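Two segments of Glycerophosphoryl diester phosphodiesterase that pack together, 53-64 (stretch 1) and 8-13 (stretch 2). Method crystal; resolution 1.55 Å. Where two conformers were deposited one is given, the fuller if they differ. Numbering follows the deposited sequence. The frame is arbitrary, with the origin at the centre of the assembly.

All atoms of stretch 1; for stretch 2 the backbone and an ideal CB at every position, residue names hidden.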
ATOM      1  N   PHE A  53       1.962  -3.269 -23.854  1.00 13.64           N
ATOM      2  CA  PHE A  53       0.889  -2.327 -24.133  1.00 13.84           C
ATOM      3  C   PHE A  53       0.592  -2.316 -25.629  1.00 14.31           C
ATOM      4  O   PHE A  53      -0.577  -2.381 -26.054  1.00 14.31           O
ATOM      5  CB  PHE A  53       1.208  -0.876 -23.693  1.00 13.74           C
ATOM      6  CG  PHE A  53       1.735  -0.711 -22.288  1.00 13.78           C
ATOM      7  CD1 PHE A  53       1.366  -1.557 -21.254  1.00 15.58           C
ATOM      8  CD2 PHE A  53       2.551   0.396 -21.996  1.00 13.48           C
ATOM      9  CE1 PHE A  53       1.823  -1.328 -19.983  1.00 14.34           C
ATOM     10  CE2 PHE A  53       3.070   0.584 -20.731  1.00 14.49           C
ATOM     11  CZ  PHE A  53       2.718  -0.265 -19.718  1.00 13.65           C
ATOM     12  N   GLU A  54       1.653  -2.169 -26.427  1.00 15.11           N
ATOM     13  CA  GLU A  54       1.521  -2.104 -27.892  1.00 17.25           C
ATOM     14  C   GLU A  54       0.900  -3.386 -28.486  1.00 18.42           C
ATOM     15  O   GLU A  54       0.000  -3.331 -29.368  1.00 18.06           O
ATOM     16  CB  GLU A  54       2.903  -1.849 -28.512  1.00 18.93           C
ATOM     17  CG  GLU A  54       3.500  -0.519 -28.128  1.00 24.39           C
ATOM     18  CD  GLU A  54       5.027  -0.416 -28.303  1.00 31.96           C
ATOM     19  OE1 GLU A  54       5.645  -1.310 -28.950  1.00 37.15           O
ATOM     20  OE2 GLU A  54       5.597   0.580 -27.772  1.00 37.51           O
ATOM     21  N   ASN A  55       1.387  -4.523 -28.016  1.00 18.61           N
ATOM     22  CA  ASN A  55       0.839  -5.825 -28.403  1.00 18.92           C
ATOM     23  C   ASN A  55      -0.644  -5.919 -28.081  1.00 18.90           C
ATOM     24  O   ASN A  55      -1.453  -6.293 -28.941  1.00 20.27           O
ATOM     25  CB  ASN A  55       1.584  -6.959 -27.692  1.00 19.26           C
ATOM     26  CG  ASN A  55       1.146  -8.343 -28.181  1.00 19.82           C
ATOM     27  OD1 ASN A  55       1.255  -8.636 -29.373  1.00 25.18           O
ATOM     28  ND2 ASN A  55       0.699  -9.200 -27.267  1.00 21.11           N
ATOM     29  N   THR A  56      -1.038  -5.550 -26.880  1.00 17.36           N
ATOM     30  CA  THR A  56      -2.451  -5.607 -26.543  1.00 16.54           C
ATOM     31  C   THR A  56      -3.298  -4.753 -27.496  1.00 15.71           C
ATOM     32  O   THR A  56      -4.311  -5.215 -27.965  1.00 16.61           O
ATOM     33  CB  THR A  56      -2.716  -5.181 -25.086  1.00 15.83           C
ATOM     34  OG1 THR A  56      -2.033  -6.069 -24.198  1.00 18.45           O
ATOM     35  CG2 THR A  56      -4.214  -5.195 -24.713  1.00 17.35           C
ATOM     36  N   LEU A  57      -2.907  -3.511 -27.767  1.00 15.30           N
ATOM     37  CA  LEU A  57      -3.658  -2.679 -28.707  1.00 15.53           C
ATOM     38  C   LEU A  57      -3.779  -3.224 -30.133  1.00 16.42           C
ATOM     39  O   LEU A  57      -4.728  -2.881 -30.850  1.00 15.68           O
ATOM     40  CB  LEU A  57      -3.094  -1.279 -28.756  1.00 15.07           C
ATOM     41  CG  LEU A  57      -3.204  -0.482 -27.462  1.00 15.14           C
ATOM     42  CD1 LEU A  57      -2.787   0.945 -27.756  1.00 14.96           C
ATOM     43  CD2 LEU A  57      -4.585  -0.529 -26.816  1.00 16.83           C
ATOM     44  N   SER A  58      -2.850  -4.079 -30.571  1.00 17.94           N
ATOM     45  CA  SER A  58      -2.952  -4.708 -31.892  0.50 18.86           C
ATOM     46  C   SER A  58      -4.175  -5.628 -32.009  1.00 19.08           C
ATOM     47  O   SER A  58      -4.698  -5.848 -33.100  1.00 20.48           O
ATOM     48  CB  SER A  58      -1.679  -5.507 -32.213  0.50 19.65           C
ATOM     49  OG  SER A  58      -0.516  -4.700 -32.099  0.50 20.59           O
ATOM     50  N   TYR A  59      -4.629  -6.168 -30.873  1.00 17.51           N
ATOM     51  CA  TYR A  59      -5.798  -7.069 -30.807  1.00 17.51           C
ATOM     52  C   TYR A  59      -7.087  -6.424 -30.285  1.00 16.11           C
ATOM     53  O   TYR A  59      -8.185  -6.821 -30.671  1.00 16.82           O
ATOM     54  CB  TYR A  59      -5.487  -8.254 -29.902  1.00 17.91           C
ATOM     55  CG  TYR A  59      -4.394  -9.156 -30.389  1.00 20.94           C
ATOM     56  CD1 TYR A  59      -3.085  -8.919 -30.054  1.00 20.57           C
ATOM     57  CD2 TYR A  59      -4.689 -10.295 -31.149  1.00 26.32           C
ATOM     58  CE1 TYR A  59      -2.055  -9.755 -30.488  1.00 24.26           C
ATOM     59  CE2 TYR A  59      -3.667 -11.152 -31.588  1.00 29.97           C
ATOM     60  CZ  TYR A  59      -2.347 -10.867 -31.248  1.00 29.78           C
ATOM     61  OH  TYR A  59      -1.302 -11.679 -31.654  1.00 32.19           O
ATOM     62  N   THR A  60      -6.970  -5.442 -29.390  1.00 15.21           N
ATOM     63  CA  THR A  60      -8.118  -4.828 -28.798  1.00 13.81           C
ATOM     64  C   THR A  60      -7.888  -3.417 -28.332  1.00 13.42           C
ATOM     65  O   THR A  60      -6.805  -3.118 -27.850  1.00 11.99           O
ATOM     66  CB  THR A  60      -8.593  -5.701 -27.572  1.00 14.19           C
ATOM     67  OG1 THR A  60      -9.791  -5.154 -26.999  1.00 14.32           O
ATOM     68  CG2 THR A  60      -7.487  -5.839 -26.486  1.00 14.47           C
ATOM     69  N   PRO A  61      -8.911  -2.538 -28.390  1.00 13.24           N
ATOM     70  CA  PRO A  61      -8.786  -1.312 -27.598  1.00 13.07           C
ATOM     71  C   PRO A  61      -8.738  -1.658 -26.126  1.00 11.34           C
ATOM     72  O   PRO A  61      -9.390  -2.604 -25.702  1.00 11.46           O
ATOM     73  CB  PRO A  61     -10.066  -0.531 -27.934  1.00 13.83           C
ATOM     74  CG  PRO A  61     -10.975  -1.502 -28.452  1.00 12.82           C
ATOM     75  CD  PRO A  61     -10.228  -2.629 -29.045  1.00 13.93           C
ATOM     76  N   ALA A  62      -7.935  -0.928 -25.356  1.00 11.91           N
ATOM     77  CA  ALA A  62      -7.850  -1.163 -23.936  1.00 10.82           C
ATOM     78  C   ALA A  62      -7.244   0.076 -23.272  1.00 11.52           C
ATOM     79  O   ALA A  62      -6.577   0.865 -23.923  1.00 13.68           O
ATOM     80  CB  ALA A  62      -6.981  -2.401 -23.643  1.00 11.98           C
ATOM     81  N   THR A  63      -7.490   0.195 -21.974  1.00 10.72           N
ATOM     82  CA  THR A  63      -6.760   1.058 -21.072  1.00 10.56           C
ATOM     83  C   THR A  63      -5.752   0.186 -20.341  1.00 10.96           C
ATOM     84  O   THR A  63      -5.810  -1.036 -20.435  1.00 10.53           O
ATOM     85  CB  THR A  63      -7.660   1.727 -20.049  1.00 11.00           C
ATOM     86  OG1 THR A  63      -8.404   0.713 -19.361  1.00 10.32           O
ATOM     87  CG2 THR A  63      -8.636   2.684 -20.756  1.00 11.68           C
ATOM     88  N   PHE A  64      -4.783   0.816 -19.691  1.00 10.17           N
ATOM     89  CA  PHE A  64      -3.725   0.076 -18.988  1.00 11.45           C
ATOM     90  C   PHE A  64      -3.552   0.587 -17.560  1.00 12.13           C
ATOM     91  O   PHE A  64      -3.243   1.740 -17.344  1.00 11.88           O
ATOM     92  CB  PHE A  64      -2.397   0.169 -19.771  1.00 11.48           C
ATOM     93  CG  PHE A  64      -2.491  -0.423 -21.163  1.00 11.63           C
ATOM     94  CD1 PHE A  64      -2.583  -1.776 -21.304  1.00 13.27           C
ATOM     95  CD2 PHE A  64      -2.595   0.354 -22.269  1.00 13.92           C
ATOM     96  CE1 PHE A  64      -2.682  -2.360 -22.567  1.00 11.61           C
ATOM     97  CE2 PHE A  64      -2.726  -0.219 -23.541  1.00 14.58           C
ATOM     98  CZ  PHE A  64      -2.810  -1.595 -23.678  1.00 13.41           C
ATOM     99  N   UNK A   8      -0.199  -1.767 -36.648  1.00 31.50           N
ATOM    100  CA  UNK A   8      -1.645  -1.378 -36.649  1.00 30.07           C
ATOM    101  C   UNK A   8      -2.268  -1.589 -35.265  1.00 27.84           C
ATOM    102  O   UNK A   8      -2.333  -2.726 -34.789  1.00 28.91           O
ATOM    103  CB  UNK A   8      -2.422  -2.188 -37.689  1.00 30.07           C
ATOM    104  N   UNK A   9      -2.738  -0.518 -34.633  1.00 26.06           N
ATOM    105  CA  UNK A   9      -3.246  -0.564 -33.254  1.00 23.58           C
ATOM    106  C   UNK A   9      -4.653   0.047 -33.105  1.00 21.05           C
ATOM    107  O   UNK A   9      -5.004   1.046 -33.763  1.00 19.83           O
ATOM    108  CB  UNK A   9      -2.274   0.170 -32.328  1.00 23.58           C
ATOM    109  N   UNK A  10      -5.440  -0.561 -32.242  1.00 17.78           N
ATOM    110  CA  UNK A  10      -6.695   0.032 -31.778  1.00 17.30           C
ATOM    111  C   UNK A  10      -6.374   1.180 -30.840  1.00 17.80           C
ATOM    112  O   UNK A  10      -5.514   1.042 -29.932  1.00 19.65           O
ATOM    113  CB  UNK A  10      -7.579  -1.006 -31.084  1.00 17.30           C
ATOM    114  N   UNK A  11      -7.066   2.297 -31.040  1.00 17.10           N
ATOM    115  CA  UNK A  11      -6.898   3.457 -30.211  1.00 17.87           C
ATOM    116  C   UNK A  11      -8.226   3.945 -29.640  1.00 17.88           C
ATOM    117  O   UNK A  11      -9.315   3.681 -30.174  1.00 18.02           O
ATOM    118  CB  UNK A  11      -6.221   4.572 -31.011  1.00 17.87           C
ATOM    119  N   UNK A  12      -8.125   4.643 -28.517  1.00 17.44           N
ATOM    120  CA  UNK A  12      -9.216   5.459 -28.032  1.00 17.12           C
ATOM    121  C   UNK A  12      -9.033   6.921 -28.497  1.00 18.52           C
ATOM    122  O   UNK A  12      -7.903   7.423 -28.592  1.00 20.73           O
ATOM    123  CB  UNK A  12      -9.299   5.377 -26.506  1.00 17.12           C
ATOM    124  N   UNK A  13     -10.136   7.591 -28.755  1.00 18.39           N
ATOM    125  CA  UNK A  13     -10.142   8.955 -29.277  1.00 19.56           C
ATOM    126  C   UNK A  13     -10.764   9.900 -28.268  1.00 18.40           C
ATOM    127  O   UNK A  13     -11.977  10.118 -28.267  1.00 19.85           O
ATOM    128  CB  UNK A  13     -10.896   9.026 -30.606  1.00 19.56           C
TER

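Position 8 opens the segment, and its CA-to-CB direction runs sideways to stretch 1. No atom of stretch 1 lies within 5.5 Å of the ideal CB, so there is room for a side chain and the geometry discriminates little; small, polar or flexible residues would all do. The deposited residue is G8, which meets stretch 1 through its backbone: its O lies 3.6 Å from S58 CA, with an angle of 150° at the hydrogen, a CA-H...O contact.

At position 9 the backbone is extended (phi/psi -128/143) and CA-to-CB again points sideways. The ideal CB sits 3.9 Å from L57 CB, 4.6 Å from S58 N and 5.1 Å from E54 O, so a side chain here starts beside the helix, against an aliphatic carbon. Leucine, isoleucine, methionine or the aliphatic part of a longer polar chain would suit. The deposited residue is M9, as selenomethionine. With chi1 at -81° (m) and chi2 at 172° (t), its CG reaches 3.7 Å from L57 CB, an apolar contact, and 3.8 Å from E54 O. The SE atom stays within 4.5 Å of E54 CB, although the end of the chain leads away from the stretch as a whole.

Position 10 is the most constrained. CA-to-CB points toward stretch 1, and the ideal CB is 3.4 Å from both P61 N and L57 O, and 3.7 Å from T60 C, so the chain starts close to the P61 ring. The backbone N already donates to L57 O at 2.8 Å, with an N-H...O angle of 165°. This carbonyl, near the C-terminal part of the helix, favours a short side chain carrying a donor: asparagine is attractive, serine or threonine conceivable. The deposited residue is N10. Its ND2 donates to L57 O at 2.9 Å (147°), so one carbonyl accepts from both the backbone and the side chain of the same residue. The separation of 3.3 Å between ND2 and T60 N is not a bond, since both are donors. A water links ND2 (3.2 Å) to S58 O (3.1 Å), and CG packs 3.6 Å from P61 CD.

Position 11 alternates away from stretch 1, as expected in a strand, and nothing of stretch 1 lies within 5.5 Å of its ideal CB. This contact therefore sets no preference; beta-branched residues fit the extended backbone (-126/156). It is T11, with chi1 at 62° (p).

Position 12 points sideways, with no stretch 1 atom within 5.5 Å of the ideal CB, yet P61 and T63 offer carbon atoms farther out. A longer apolar chain, such as leucine or methionine, could reach them. The deposited L12 (chi1 -52°, chi2 176°) does so: CD2 lies 4.1 Å from P61 CB and CD1 3.9 Å from T63 CG2.

Position 13 is out of reach, so many residues would serve. It is Q13, which makes no contact with stretch 1.

Stretch 2, residues 8-13: GMNTLQ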
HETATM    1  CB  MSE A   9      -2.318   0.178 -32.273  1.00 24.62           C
HETATM    2  CG  MSE A   9      -1.079  -0.623 -31.786  1.00 26.29           C
HETATM    3 SE   MSE A   9      -0.006   0.612 -30.823  0.75 35.24          SE
HETATM    4  CE  MSE A   9       0.193   1.885 -32.331  1.00 27.24           C
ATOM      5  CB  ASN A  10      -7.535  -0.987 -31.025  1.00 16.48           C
ATOM      6  CG  ASN A  10      -8.053  -2.089 -31.912  1.00 18.86           C
ATOM      7  OD1 ASN A  10      -9.023  -1.912 -32.632  1.00 20.85           O
ATOM      8  ND2 ASN A  10      -7.455  -3.252 -31.802  1.00 17.16           N
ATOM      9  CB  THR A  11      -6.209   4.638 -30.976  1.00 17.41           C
ATOM     10  OG1 THR A  11      -7.023   5.057 -32.084  1.00 21.10           O
ATOM     11  CG2 THR A  11      -4.823   4.211 -31.432  1.00 18.61           C
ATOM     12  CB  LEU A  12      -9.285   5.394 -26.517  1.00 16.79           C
ATOM     13  CG  LEU A  12      -9.329   4.019 -25.852  1.00 16.17           C
ATOM     14  CD1 LEU A  12      -9.288   4.161 -24.305  1.00 18.86           C
ATOM     15  CD2 LEU A  12     -10.565   3.219 -26.305  1.00 16.00           C
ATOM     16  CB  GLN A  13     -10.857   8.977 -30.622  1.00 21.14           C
ATOM     17  CG  GLN A  13     -10.139   8.034 -31.603  1.00 27.05           C
ATOM     18  CD  GLN A  13      -8.782   8.587 -32.037  1.00 31.91           C
ATOM     19  OE1 GLN A  13      -7.708   8.276 -31.457  1.00 36.59           O
ATOM     20  NE2 GLN A  13      -8.823   9.444 -33.039  1.00 36.56           N
TER
HETATM   21  O   HOH W   1      -6.999   1.612 -27.210  1.00 23.22           O
HETATM   22  O   HOH W   2      -7.656  -5.524 -34.096  1.00 27.59           O
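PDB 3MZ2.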